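Local coordinates for protein flap endonuclease 1 (Desulfurococcus amylolyticus, PDB 3ORY) that probably cleaves the 5' flaps of branched DNA as a structure-specific nuclease of the FEN1/XPG family, acting in DNA replication and repair, at residues A169-I174 with P300-Y306; G35-D41 with G86-V92; K96-L100 with L141-V146; A155-V161 with I308-D314. All blocks are in the same frame, centred on the assembly; numbering follows the deposited sequence.

Contact 1. Residues A169-I174 with P300-Y306; sequences AQAAYI and PQVTDNY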
# COMPACT_ATOMS: atom_id res chain seq x y z
N ALA A 169 -2.61 4.87 -10.04
CA ALA A 169 -3.40 5.62 -11.05
C ALA A 169 -4.53 4.79 -11.64
O ALA A 169 -5.64 5.28 -11.83
CB ALA A 169 -2.47 6.11 -12.18
N GLN A 170 -4.22 3.54 -11.99
CA GLN A 170 -5.23 2.61 -12.48
C GLN A 170 -6.29 2.31 -11.43
O GLN A 170 -7.48 2.23 -11.75
CB GLN A 170 -4.60 1.30 -12.99
CG GLN A 170 -5.60 0.33 -13.64
CD GLN A 170 -6.20 0.87 -14.92
OE1 GLN A 170 -5.53 1.57 -15.69
NE2 GLN A 170 -7.48 0.56 -15.16
N ALA A 171 -5.86 2.15 -10.18
CA ALA A 171 -6.80 1.97 -9.06
C ALA A 171 -7.78 3.15 -8.99
O ALA A 171 -8.99 2.94 -8.96
CB ALA A 171 -6.05 1.82 -7.72
N ALA A 172 -7.24 4.37 -8.99
CA ALA A 172 -8.06 5.59 -9.00
C ALA A 172 -9.05 5.61 -10.16
O ALA A 172 -10.22 5.98 -9.99
CB ALA A 172 -7.18 6.85 -9.04
N TYR A 173 -8.57 5.23 -11.35
CA TYR A 173 -9.41 5.23 -12.55
C TYR A 173 -10.56 4.22 -12.48
O TYR A 173 -11.68 4.51 -12.91
CB TYR A 173 -8.56 4.98 -13.81
CG TYR A 173 -9.35 5.10 -15.10
CD1 TYR A 173 -9.79 6.35 -15.57
CD2 TYR A 173 -9.65 3.97 -15.86
CE1 TYR A 173 -10.51 6.47 -16.78
CE2 TYR A 173 -10.37 4.07 -17.07
CZ TYR A 173 -10.80 5.31 -17.51
OH TYR A 173 -11.50 5.39 -18.69
N ILE A 174 -10.28 3.03 -11.96
CA ILE A 174 -11.33 2.03 -11.74
C ILE A 174 -12.45 2.57 -10.83
O ILE A 174 -13.65 2.36 -11.09
CB ILE A 174 -10.72 0.69 -11.21
CG1 ILE A 174 -9.86 0.05 -12.31
CG2 ILE A 174 -11.81 -0.28 -10.76
CD1 ILE A 174 -8.91 -1.07 -11.81
N PRO A 300 -3.28 10.62 -16.12
CA PRO A 300 -2.27 9.57 -16.14
C PRO A 300 -2.59 8.50 -17.17
O PRO A 300 -3.72 8.45 -17.69
CB PRO A 300 -2.34 8.98 -14.73
CG PRO A 300 -3.76 9.21 -14.32
CD PRO A 300 -4.17 10.51 -14.94
N GLN A 301 -1.60 7.67 -17.48
CA GLN A 301 -1.81 6.57 -18.40
C GLN A 301 -2.55 5.46 -17.66
O GLN A 301 -2.00 4.82 -16.77
CB GLN A 301 -0.48 6.06 -18.97
CG GLN A 301 -0.67 5.14 -20.19
CD GLN A 301 -1.28 5.89 -21.36
OE1 GLN A 301 -0.86 6.99 -21.71
NE2 GLN A 301 -2.30 5.31 -21.95
N VAL A 302 -3.80 5.24 -18.05
CA VAL A 302 -4.71 4.26 -17.44
C VAL A 302 -5.51 3.59 -18.57
O VAL A 302 -5.51 4.08 -19.70
CB VAL A 302 -5.70 4.93 -16.43
CG1 VAL A 302 -4.96 5.41 -15.16
CG2 VAL A 302 -6.47 6.10 -17.09
N THR A 303 -6.19 2.49 -18.28
CA THR A 303 -6.86 1.75 -19.35
C THR A 303 -8.30 1.39 -19.03
O THR A 303 -8.66 1.19 -17.87
CB THR A 303 -6.08 0.45 -19.74
OG1 THR A 303 -6.73 -0.17 -20.86
CG2 THR A 303 -6.04 -0.57 -18.57
N ASP A 304 -9.10 1.29 -20.09
CA ASP A 304 -10.46 0.74 -20.03
C ASP A 304 -10.46 -0.75 -20.27
O ASP A 304 -11.51 -1.39 -20.18
CB ASP A 304 -11.32 1.37 -21.13
CG ASP A 304 -11.69 2.78 -20.84
OD1 ASP A 304 -11.99 3.09 -19.67
OD2 ASP A 304 -11.68 3.60 -21.78
N ASN A 305 -9.29 -1.29 -20.59
CA ASN A 305 -9.14 -2.69 -20.99
C ASN A 305 -8.97 -3.60 -19.78
O ASN A 305 -7.88 -4.10 -19.52
CB ASN A 305 -7.97 -2.82 -21.99
CG ASN A 305 -7.74 -4.25 -22.44
OD1 ASN A 305 -8.67 -5.04 -22.55
ND2 ASN A 305 -6.47 -4.60 -22.72
N TYR A 306 -10.05 -3.78 -19.03
CA TYR A 306 -10.07 -4.68 -17.88
C TYR A 306 -11.49 -5.17 -17.71
O TYR A 306 -12.44 -4.51 -18.13
CB TYR A 306 -9.60 -3.98 -16.59
CG TYR A 306 -10.44 -2.79 -16.15
CD1 TYR A 306 -11.63 -2.96 -15.42
CD2 TYR A 306 -10.05 -1.48 -16.46
CE1 TYR A 306 -12.41 -1.86 -15.03
CE2 TYR A 306 -10.81 -0.38 -16.07
CZ TYR A 306 -11.98 -0.58 -15.36
OH TYR A 306 -12.72 0.51 -14.99

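Contact 2. Residues G35-D41 with G86-V92; sequences GKIIVID and GIKPVYV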
# COMPACT_ATOMS: atom_id res chain seq x y z
N GLY A 35 -20.05 -6.39 0.68
CA GLY A 35 -20.63 -6.21 -0.64
C GLY A 35 -19.91 -5.22 -1.55
O GLY A 35 -20.21 -5.16 -2.74
N LYS A 36 -18.97 -4.44 -1.01
CA LYS A 36 -18.25 -3.44 -1.82
C LYS A 36 -17.07 -4.05 -2.58
O LYS A 36 -16.42 -4.98 -2.11
CB LYS A 36 -17.76 -2.26 -0.96
CG LYS A 36 -18.88 -1.48 -0.25
CD LYS A 36 -19.64 -0.57 -1.20
CE LYS A 36 -21.09 -0.30 -0.73
NZ LYS A 36 -21.17 0.06 0.71
N ILE A 37 -16.83 -3.53 -3.77
CA ILE A 37 -15.65 -3.88 -4.55
C ILE A 37 -14.54 -2.92 -4.16
O ILE A 37 -14.70 -1.70 -4.25
CB ILE A 37 -15.92 -3.83 -6.07
CG1 ILE A 37 -17.07 -4.78 -6.44
CG2 ILE A 37 -14.62 -4.14 -6.87
CD1 ILE A 37 -17.61 -4.63 -7.87
N ILE A 38 -13.41 -3.47 -3.72
CA ILE A 38 -12.27 -2.64 -3.31
C ILE A 38 -11.09 -2.97 -4.22
O ILE A 38 -10.72 -4.14 -4.35
CB ILE A 38 -11.90 -2.85 -1.82
CG1 ILE A 38 -13.08 -2.54 -0.89
CG2 ILE A 38 -10.65 -2.03 -1.43
CD1 ILE A 38 -13.55 -1.11 -0.92
N VAL A 39 -10.53 -1.95 -4.85
CA VAL A 39 -9.37 -2.16 -5.71
C VAL A 39 -8.07 -1.90 -4.94
O VAL A 39 -7.79 -0.77 -4.54
CB VAL A 39 -9.48 -1.43 -7.08
CG1 VAL A 39 -9.65 0.07 -6.91
CG2 VAL A 39 -8.29 -1.76 -7.98
N ILE A 40 -7.30 -2.95 -4.75
CA ILE A 40 -6.13 -2.90 -3.87
C ILE A 40 -4.85 -2.78 -4.67
O ILE A 40 -4.54 -3.64 -5.51
CB ILE A 40 -6.06 -4.17 -2.97
CG1 ILE A 40 -7.39 -4.36 -2.22
CG2 ILE A 40 -4.86 -4.09 -2.00
CD1 ILE A 40 -7.57 -5.78 -1.62
N ASP A 41 -4.10 -1.71 -4.42
CA ASP A 41 -2.84 -1.56 -5.12
C ASP A 41 -1.93 -2.72 -4.74
O ASP A 41 -1.71 -2.99 -3.56
CB ASP A 41 -2.17 -0.23 -4.81
CG ASP A 41 -0.92 -0.03 -5.62
OD1 ASP A 41 -1.03 0.40 -6.79
OD2 ASP A 41 0.17 -0.32 -5.09
N GLY A 86 -16.89 -10.09 3.54
CA GLY A 86 -17.87 -9.77 2.50
C GLY A 86 -17.40 -8.77 1.46
O GLY A 86 -18.16 -8.39 0.56
N ILE A 87 -16.14 -8.36 1.57
CA ILE A 87 -15.54 -7.44 0.59
C ILE A 87 -15.18 -8.21 -0.69
O ILE A 87 -14.74 -9.36 -0.63
CB ILE A 87 -14.30 -6.71 1.18
CG1 ILE A 87 -14.73 -5.74 2.30
CG2 ILE A 87 -13.55 -5.94 0.10
CD1 ILE A 87 -13.61 -5.40 3.27
N LYS A 88 -15.40 -7.59 -1.83
CA LYS A 88 -15.03 -8.18 -3.12
C LYS A 88 -13.72 -7.54 -3.59
O LYS A 88 -13.74 -6.46 -4.18
CB LYS A 88 -16.16 -8.01 -4.14
CG LYS A 88 -17.47 -8.68 -3.69
CD LYS A 88 -18.55 -8.57 -4.74
CE LYS A 88 -19.76 -9.41 -4.33
NZ LYS A 88 -20.97 -9.04 -5.10
N PRO A 89 -12.58 -8.20 -3.31
CA PRO A 89 -11.32 -7.55 -3.64
C PRO A 89 -10.85 -7.80 -5.07
O PRO A 89 -11.09 -8.87 -5.64
CB PRO A 89 -10.34 -8.18 -2.64
CG PRO A 89 -10.88 -9.59 -2.43
CD PRO A 89 -12.38 -9.54 -2.74
N VAL A 90 -10.19 -6.79 -5.63
CA VAL A 90 -9.48 -6.92 -6.89
C VAL A 90 -8.15 -6.18 -6.73
O VAL A 90 -8.11 -5.07 -6.19
CB VAL A 90 -10.31 -6.37 -8.10
CG1 VAL A 90 -10.87 -4.97 -7.82
CG2 VAL A 90 -9.49 -6.40 -9.41
N TYR A 91 -7.07 -6.81 -7.15
CA TYR A 91 -5.76 -6.19 -7.05
C TYR A 91 -5.41 -5.53 -8.37
O TYR A 91 -5.94 -5.89 -9.41
CB TYR A 91 -4.70 -7.24 -6.66
CG TYR A 91 -4.79 -7.63 -5.20
CD1 TYR A 91 -3.99 -7.01 -4.23
CD2 TYR A 91 -5.69 -8.61 -4.78
CE1 TYR A 91 -4.08 -7.37 -2.88
CE2 TYR A 91 -5.78 -8.97 -3.44
CZ TYR A 91 -4.98 -8.35 -2.50
OH TYR A 91 -5.09 -8.72 -1.19
N VAL A 92 -4.54 -4.52 -8.32
CA VAL A 92 -4.06 -3.88 -9.53
C VAL A 92 -2.53 -3.83 -9.48
O VAL A 92 -1.95 -3.38 -8.48
CB VAL A 92 -4.69 -2.48 -9.77
CG1 VAL A 92 -4.51 -1.56 -8.56
CG2 VAL A 92 -4.14 -1.85 -11.07

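Contact 3. Residues K96-L100 with L141-V146; sequences KPPEL and LTEEMV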
# COMPACT_ATOMS: atom_id res chain seq x y z
N LYS A 96 5.17 -1.38 -14.56
CA LYS A 96 6.63 -1.54 -14.45
C LYS A 96 6.99 -2.52 -13.35
O LYS A 96 6.29 -2.62 -12.35
CB LYS A 96 7.30 -0.18 -14.19
CG LYS A 96 7.23 0.82 -15.38
CD LYS A 96 7.76 0.18 -16.66
CE LYS A 96 7.41 1.01 -17.89
NZ LYS A 96 8.01 2.37 -17.80
N PRO A 97 8.12 -3.26 -13.53
CA PRO A 97 8.56 -4.12 -12.43
C PRO A 97 8.96 -3.30 -11.20
O PRO A 97 9.35 -2.14 -11.34
CB PRO A 97 9.76 -4.89 -13.02
CG PRO A 97 10.09 -4.25 -14.31
CD PRO A 97 8.94 -3.39 -14.74
N PRO A 98 8.85 -3.89 -10.00
CA PRO A 98 9.09 -3.13 -8.78
C PRO A 98 10.53 -2.64 -8.68
O PRO A 98 10.78 -1.60 -8.04
CB PRO A 98 8.77 -4.14 -7.66
CG PRO A 98 8.99 -5.48 -8.31
CD PRO A 98 8.52 -5.30 -9.72
N GLU A 99 11.46 -3.34 -9.34
CA GLU A 99 12.87 -2.88 -9.40
C GLU A 99 13.03 -1.55 -10.11
O GLU A 99 14.08 -0.91 -9.98
CB GLU A 99 13.77 -3.92 -10.09
CG GLU A 99 13.84 -5.27 -9.36
CD GLU A 99 12.78 -6.24 -9.83
OE1 GLU A 99 11.75 -5.79 -10.41
OE2 GLU A 99 12.96 -7.46 -9.64
N LEU A 100 12.01 -1.12 -10.84
CA LEU A 100 12.12 0.10 -11.63
C LEU A 100 11.13 1.17 -11.18
O LEU A 100 10.83 2.09 -11.92
CB LEU A 100 11.96 -0.21 -13.13
CG LEU A 100 12.94 -1.24 -13.70
CD1 LEU A 100 12.62 -1.51 -15.17
CD2 LEU A 100 14.40 -0.78 -13.52
N LEU A 141 11.03 -5.96 -2.89
CA LEU A 141 10.03 -6.62 -3.74
C LEU A 141 10.63 -6.81 -5.13
O LEU A 141 11.05 -5.85 -5.76
CB LEU A 141 8.75 -5.78 -3.84
CG LEU A 141 7.61 -6.36 -4.69
CD1 LEU A 141 7.12 -7.68 -4.09
CD2 LEU A 141 6.47 -5.35 -4.81
N THR A 142 10.67 -8.06 -5.60
CA THR A 142 11.22 -8.36 -6.92
C THR A 142 10.12 -8.76 -7.90
O THR A 142 9.00 -9.10 -7.50
CB THR A 142 12.22 -9.53 -6.87
OG1 THR A 142 11.49 -10.75 -6.70
CG2 THR A 142 13.24 -9.35 -5.73
N GLU A 143 10.45 -8.73 -9.18
CA GLU A 143 9.54 -9.16 -10.24
C GLU A 143 9.07 -10.62 -10.06
O GLU A 143 7.90 -10.92 -10.28
CB GLU A 143 10.19 -8.90 -11.62
CG GLU A 143 9.36 -9.35 -12.84
CD GLU A 143 7.97 -8.73 -12.93
OE1 GLU A 143 7.70 -7.65 -12.32
OE2 GLU A 143 7.12 -9.34 -13.61
N GLU A 144 9.97 -11.51 -9.64
CA GLU A 144 9.59 -12.91 -9.36
C GLU A 144 8.54 -13.01 -8.25
O GLU A 144 7.60 -13.81 -8.36
CB GLU A 144 10.83 -13.78 -9.04
CG GLU A 144 10.50 -15.20 -8.51
CD GLU A 144 11.73 -16.07 -8.24
OE1 GLU A 144 12.85 -15.54 -8.07
OE2 GLU A 144 11.59 -17.31 -8.19
N MET A 145 8.68 -12.21 -7.20
CA MET A 145 7.69 -12.19 -6.12
C MET A 145 6.33 -11.68 -6.61
O MET A 145 5.28 -12.18 -6.20
CB MET A 145 8.18 -11.36 -4.94
CG MET A 145 9.42 -11.95 -4.26
SD MET A 145 10.40 -10.72 -3.35
CE MET A 145 9.25 -10.26 -2.10
N VAL A 146 6.36 -10.69 -7.51
CA VAL A 146 5.14 -10.18 -8.14
C VAL A 146 4.47 -11.27 -8.99
O VAL A 146 3.26 -11.49 -8.91
CB VAL A 146 5.41 -8.89 -8.97
CG1 VAL A 146 4.17 -8.48 -9.79
CG2 VAL A 146 5.86 -7.75 -8.03

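Contact 4. Residues A155-V161 with I308-D314; sequences AMGIPWV and IEWHTPD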
# COMPACT_ATOMS: atom_id res chain seq x y z
N ALA A 155 -4.92 -18.74 -8.53
CA ALA A 155 -5.33 -19.96 -7.83
C ALA A 155 -6.49 -19.73 -6.86
O ALA A 155 -7.35 -20.61 -6.68
CB ALA A 155 -4.14 -20.58 -7.12
N MET A 156 -6.53 -18.55 -6.24
CA MET A 156 -7.58 -18.19 -5.27
C MET A 156 -8.88 -17.71 -5.94
O MET A 156 -9.89 -17.54 -5.27
CB MET A 156 -7.08 -17.11 -4.29
CG MET A 156 -5.91 -17.53 -3.39
SD MET A 156 -5.33 -16.20 -2.30
CE MET A 156 -6.70 -16.05 -1.15
N GLY A 157 -8.84 -17.48 -7.25
CA GLY A 157 -10.01 -16.98 -7.98
C GLY A 157 -10.23 -15.49 -7.82
O GLY A 157 -11.33 -14.98 -8.11
N ILE A 158 -9.18 -14.79 -7.39
CA ILE A 158 -9.23 -13.35 -7.15
C ILE A 158 -8.69 -12.59 -8.35
O ILE A 158 -7.56 -12.82 -8.78
CB ILE A 158 -8.45 -12.99 -5.87
CG1 ILE A 158 -9.02 -13.74 -4.64
CG2 ILE A 158 -8.42 -11.47 -5.65
CD1 ILE A 158 -10.46 -13.32 -4.23
N PRO A 159 -9.49 -11.68 -8.92
CA PRO A 159 -9.09 -10.91 -10.10
C PRO A 159 -7.97 -9.92 -9.81
O PRO A 159 -7.87 -9.40 -8.69
CB PRO A 159 -10.36 -10.15 -10.47
CG PRO A 159 -11.09 -10.00 -9.16
CD PRO A 159 -10.84 -11.30 -8.45
N TRP A 160 -7.14 -9.67 -10.81
CA TRP A 160 -6.18 -8.58 -10.75
C TRP A 160 -6.09 -7.93 -12.13
O TRP A 160 -6.32 -8.58 -13.17
CB TRP A 160 -4.81 -9.02 -10.22
CG TRP A 160 -4.17 -10.12 -11.01
CD1 TRP A 160 -4.26 -11.47 -10.77
CD2 TRP A 160 -3.36 -9.98 -12.18
NE1 TRP A 160 -3.56 -12.17 -11.71
CE2 TRP A 160 -3.00 -11.28 -12.60
CE3 TRP A 160 -2.90 -8.88 -12.92
CZ2 TRP A 160 -2.21 -11.52 -13.72
CZ3 TRP A 160 -2.12 -9.11 -14.03
CH2 TRP A 160 -1.77 -10.42 -14.42
N VAL A 161 -5.76 -6.65 -12.13
CA VAL A 161 -5.76 -5.85 -13.33
C VAL A 161 -4.33 -5.43 -13.64
O VAL A 161 -3.60 -4.99 -12.74
CB VAL A 161 -6.68 -4.62 -13.14
CG1 VAL A 161 -6.52 -3.61 -14.29
CG2 VAL A 161 -8.14 -5.07 -13.02
N ILE A 308 -13.36 -7.08 -14.38
CA ILE A 308 -13.20 -7.63 -13.04
C ILE A 308 -14.21 -8.75 -12.76
O ILE A 308 -15.41 -8.50 -12.58
CB ILE A 308 -13.32 -6.52 -11.98
CG1 ILE A 308 -12.30 -5.39 -12.25
CG2 ILE A 308 -13.16 -7.09 -10.58
CD1 ILE A 308 -12.65 -4.08 -11.58
N GLU A 309 -13.70 -9.98 -12.72
CA GLU A 309 -14.53 -11.17 -12.46
C GLU A 309 -13.86 -12.06 -11.42
O GLU A 309 -12.64 -12.19 -11.40
CB GLU A 309 -14.76 -11.97 -13.74
CG GLU A 309 -15.61 -11.27 -14.80
CD GLU A 309 -15.77 -12.09 -16.07
OE1 GLU A 309 -14.95 -13.00 -16.32
OE2 GLU A 309 -16.72 -11.82 -16.84
N TRP A 310 -14.67 -12.66 -10.57
CA TRP A 310 -14.21 -13.62 -9.57
C TRP A 310 -14.50 -15.04 -10.05
O TRP A 310 -15.59 -15.33 -10.54
CB TRP A 310 -14.87 -13.33 -8.22
CG TRP A 310 -14.45 -12.01 -7.63
CD1 TRP A 310 -13.46 -11.80 -6.71
CD2 TRP A 310 -15.00 -10.71 -7.92
NE1 TRP A 310 -13.36 -10.46 -6.42
CE2 TRP A 310 -14.28 -9.77 -7.15
CE3 TRP A 310 -16.03 -10.26 -8.76
CZ2 TRP A 310 -14.56 -8.40 -7.19
CZ3 TRP A 310 -16.30 -8.89 -8.80
CH2 TRP A 310 -15.57 -7.98 -8.02
N HIS A 311 -13.51 -15.93 -9.90
CA HIS A 311 -13.64 -17.33 -10.34
C HIS A 311 -13.53 -18.29 -9.17
O HIS A 311 -12.98 -17.94 -8.12
CB HIS A 311 -12.58 -17.68 -11.39
CG HIS A 311 -12.62 -16.81 -12.60
ND1 HIS A 311 -13.73 -16.71 -13.41
CD2 HIS A 311 -11.68 -16.00 -13.14
CE1 HIS A 311 -13.48 -15.86 -14.39
NE2 HIS A 311 -12.24 -15.42 -14.25
N THR A 312 -14.06 -19.50 -9.36
CA THR A 312 -14.01 -20.54 -8.35
C THR A 312 -12.57 -20.76 -7.88
O THR A 312 -11.69 -20.99 -8.70
CB THR A 312 -14.61 -21.86 -8.90
OG1 THR A 312 -15.92 -21.59 -9.40
CG2 THR A 312 -14.69 -22.93 -7.80
N PRO A 313 -12.33 -20.69 -6.56
CA PRO A 313 -10.98 -21.00 -6.08
C PRO A 313 -10.53 -22.41 -6.49
O PRO A 313 -11.37 -23.31 -6.62
CB PRO A 313 -11.13 -20.90 -4.56
CG PRO A 313 -12.27 -19.94 -4.37
CD PRO A 313 -13.22 -20.23 -5.48
N ASP A 314 -9.23 -22.56 -6.70
CA ASP A 314 -8.63 -23.85 -7.04
C ASP A 314 -7.74 -24.28 -5.86
O ASP A 314 -6.56 -23.92 -5.80
CB ASP A 314 -7.83 -23.70 -8.35
CG ASP A 314 -7.19 -25.01 -8.83
OD1 ASP A 314 -7.12 -26.00 -8.07
OD2 ASP A 314 -6.73 -25.03 -9.98

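Contact 1. Residues A169-I174 with P300-Y306
The side-chain amide of Gln-170 binds both backbone polar groups of Thr-303. Thr-303 N donates to Gln-170 OE1 (2.8 Å), and Gln-170 NE2 donates to Thr-303 O (3.0 Å). One side-chain amide from the helix thus satisfies this residue of the loop. One turn on, Tyr-173 OH gives a short hydrogen bond to Asp-304 OD1 (2.5 Å). Thr-303 OG1 is used within the loop: it accepts from Asn-305 N at 2.8 Å, an ST turn. The hydroxyl of Tyr-306 bonds to Asp-179. Apolar contacts fill the gaps. Val-302 CG2 lies over one face of the Tyr-173 ring, 3.8 Å from its centroid, and Ile-174 CG1 covers a face of the Tyr-306 ring. Ala-169 CB meets Pro-300 CB at 3.8 Å. The loop between helices 290-298 and 315-325 is so laid along helix 167-176, which also packs on strands 37-41 and 88-93; Tyr-306 reaches Val-161 of strand 160-162.

Contact 2. Residues G35-D41 with G86-V92
Ile-40 lies across the Tyr-91 ring, its CB 4.1 Å from the ring centroid and over the face. Its CD1 also meets Pro-89 CB at 3.8 Å. These residues share one face of the sheet with Ile-38, whose CG1 touches Ile-87 CG2 at 3.6 Å. On the other face, Val-39 CG2 packs on Val-92 CG1 (3.8 Å) and Ile-37 CG2 on Val-90 CG1 (4.0 Å). The strands are parallel, their axes 30° apart. Lys-36, Ile-38 and Ile-40 make the ladder from the 35-41 side: Lys-88 N bonds to Lys-36 O (2.8 Å), Ile-38 N to Lys-88 O (3.0 Å), Val-90 N to Ile-38 O (3.0 Å), Ile-40 N to Val-90 O (2.7 Å) and Val-92 N to Ile-40 O (2.9 Å). Gly-86 ends helix 70-84 in a Schellman motif, and its O accepts from Gly-35 N at 2.8 Å. At the far end Asp-41 caps helix 42-52 through Asn-44 N and lies near a bound phosphate. The pair belongs to the central sheet of the PIN-like nuclease fold. Strands 182-184 and 160-162 flank it, helix 70-84 packs on the Pro-89 and Tyr-91 face, and helix 167-176 on the Val-39 and Val-92 face.

Contact 3. Residues K96-L100 with L141-V146
Lys-96 leads into the contact from strand 88-93, and its carbonyl is held by the hydroxyl of Tyr-43. Pro-97 is the first to touch: its CB lies 3.5 Å from Glu-143 OE1. Pro-98 is the main apolar piece. Its ring sits against the start of helix 143-156, with CG 3.3 Å from Leu-141 O and 3.9 Å from Val-146 CG2. Its CB meets Leu-141 CD2 at 3.9 Å. Tyr-43 of helix 42-52 also packs on Pro-98 and Val-146, so the proline is shared between two helices. The helix start is a capping box: Met-145 N donates to Thr-142 OG1 at 3.2 Å, and Thr-142 N makes a weak bond to Met-145 SD at 3.5 Å. The amide of Glu-143, in the first turn, has no helical acceptor, and its partner comes from outside the helix. Glu-99 supplies it. Its side chain turns to the helix end, and Glu-143 N donates to Glu-99 OE2 at 2.9 Å with a nearly straight geometry. Glu-99 OE2 also lies 3.4 Å from Thr-142 CA. At Leu-100 the segment turns away toward helix 102-125; Leu-100 N bonds back to Pro-97 O (2.9 Å), closing the turn around Pro-98 and Glu-99.

Contact 4. Residues A155-V161 with I308-D314
Gly-157 lies so close to the 308-314 loop that its CA is 3.1 Å from His-311 O. A side chain here would run into that carbonyl. The same glycine has positive phi and ends helix 143-156 in a Schellman motif. Two backbone hydrogen bonds hold the loop alongside: His-311 N to Gly-157 O (3.0 Å) and Asp-314 N to Ala-155 O (2.7 Å). The second uses a carbonyl of the last helical turn. Asp-314 in turn N-caps helix 315-325 through Ala-317 N, so the end of helix 143-156 lies beside the start of helix 315-325. The later loop runs along the turn that leads from helix 143-156 into strand 160-162, in the parallel part of the nuclease sheet. Pro-159 CD lies over the face of the five-membered ring of Trp-310, 3.5 Å from its centroid, and Pro-159 CG meets Ile-308 CG2 at 3.8 Å. Trp-310 NE1 bonds to Pro-89 O of strand 88-93. Beyond the proline, Val-161 CG2 approaches Ile-308 CG1 at 4.2 Å.

From the N terminus, contact 2 first closes a loop containing helices 42-52 and 70-84 and pairs two central strands. Contact 3 follows, bringing the start of helix 143-156 against the loop that precedes helix 102-125. Contact 4 opens at the other end of that helix and closes some 150 residues later. Contact 1 lies within this long loop, opening on helix 167-176 and closing just before 308-314. No two contacts cross. Contacts 1, 2 and 4 touch: helix 167-176 packs on the strands of contact 2, and strand 160-162 extends their sheet. Contacts 1 and 4 fasten one late loop to the nuclease core. Contact 3 touches no other but shares helix 143-156 with contact 4.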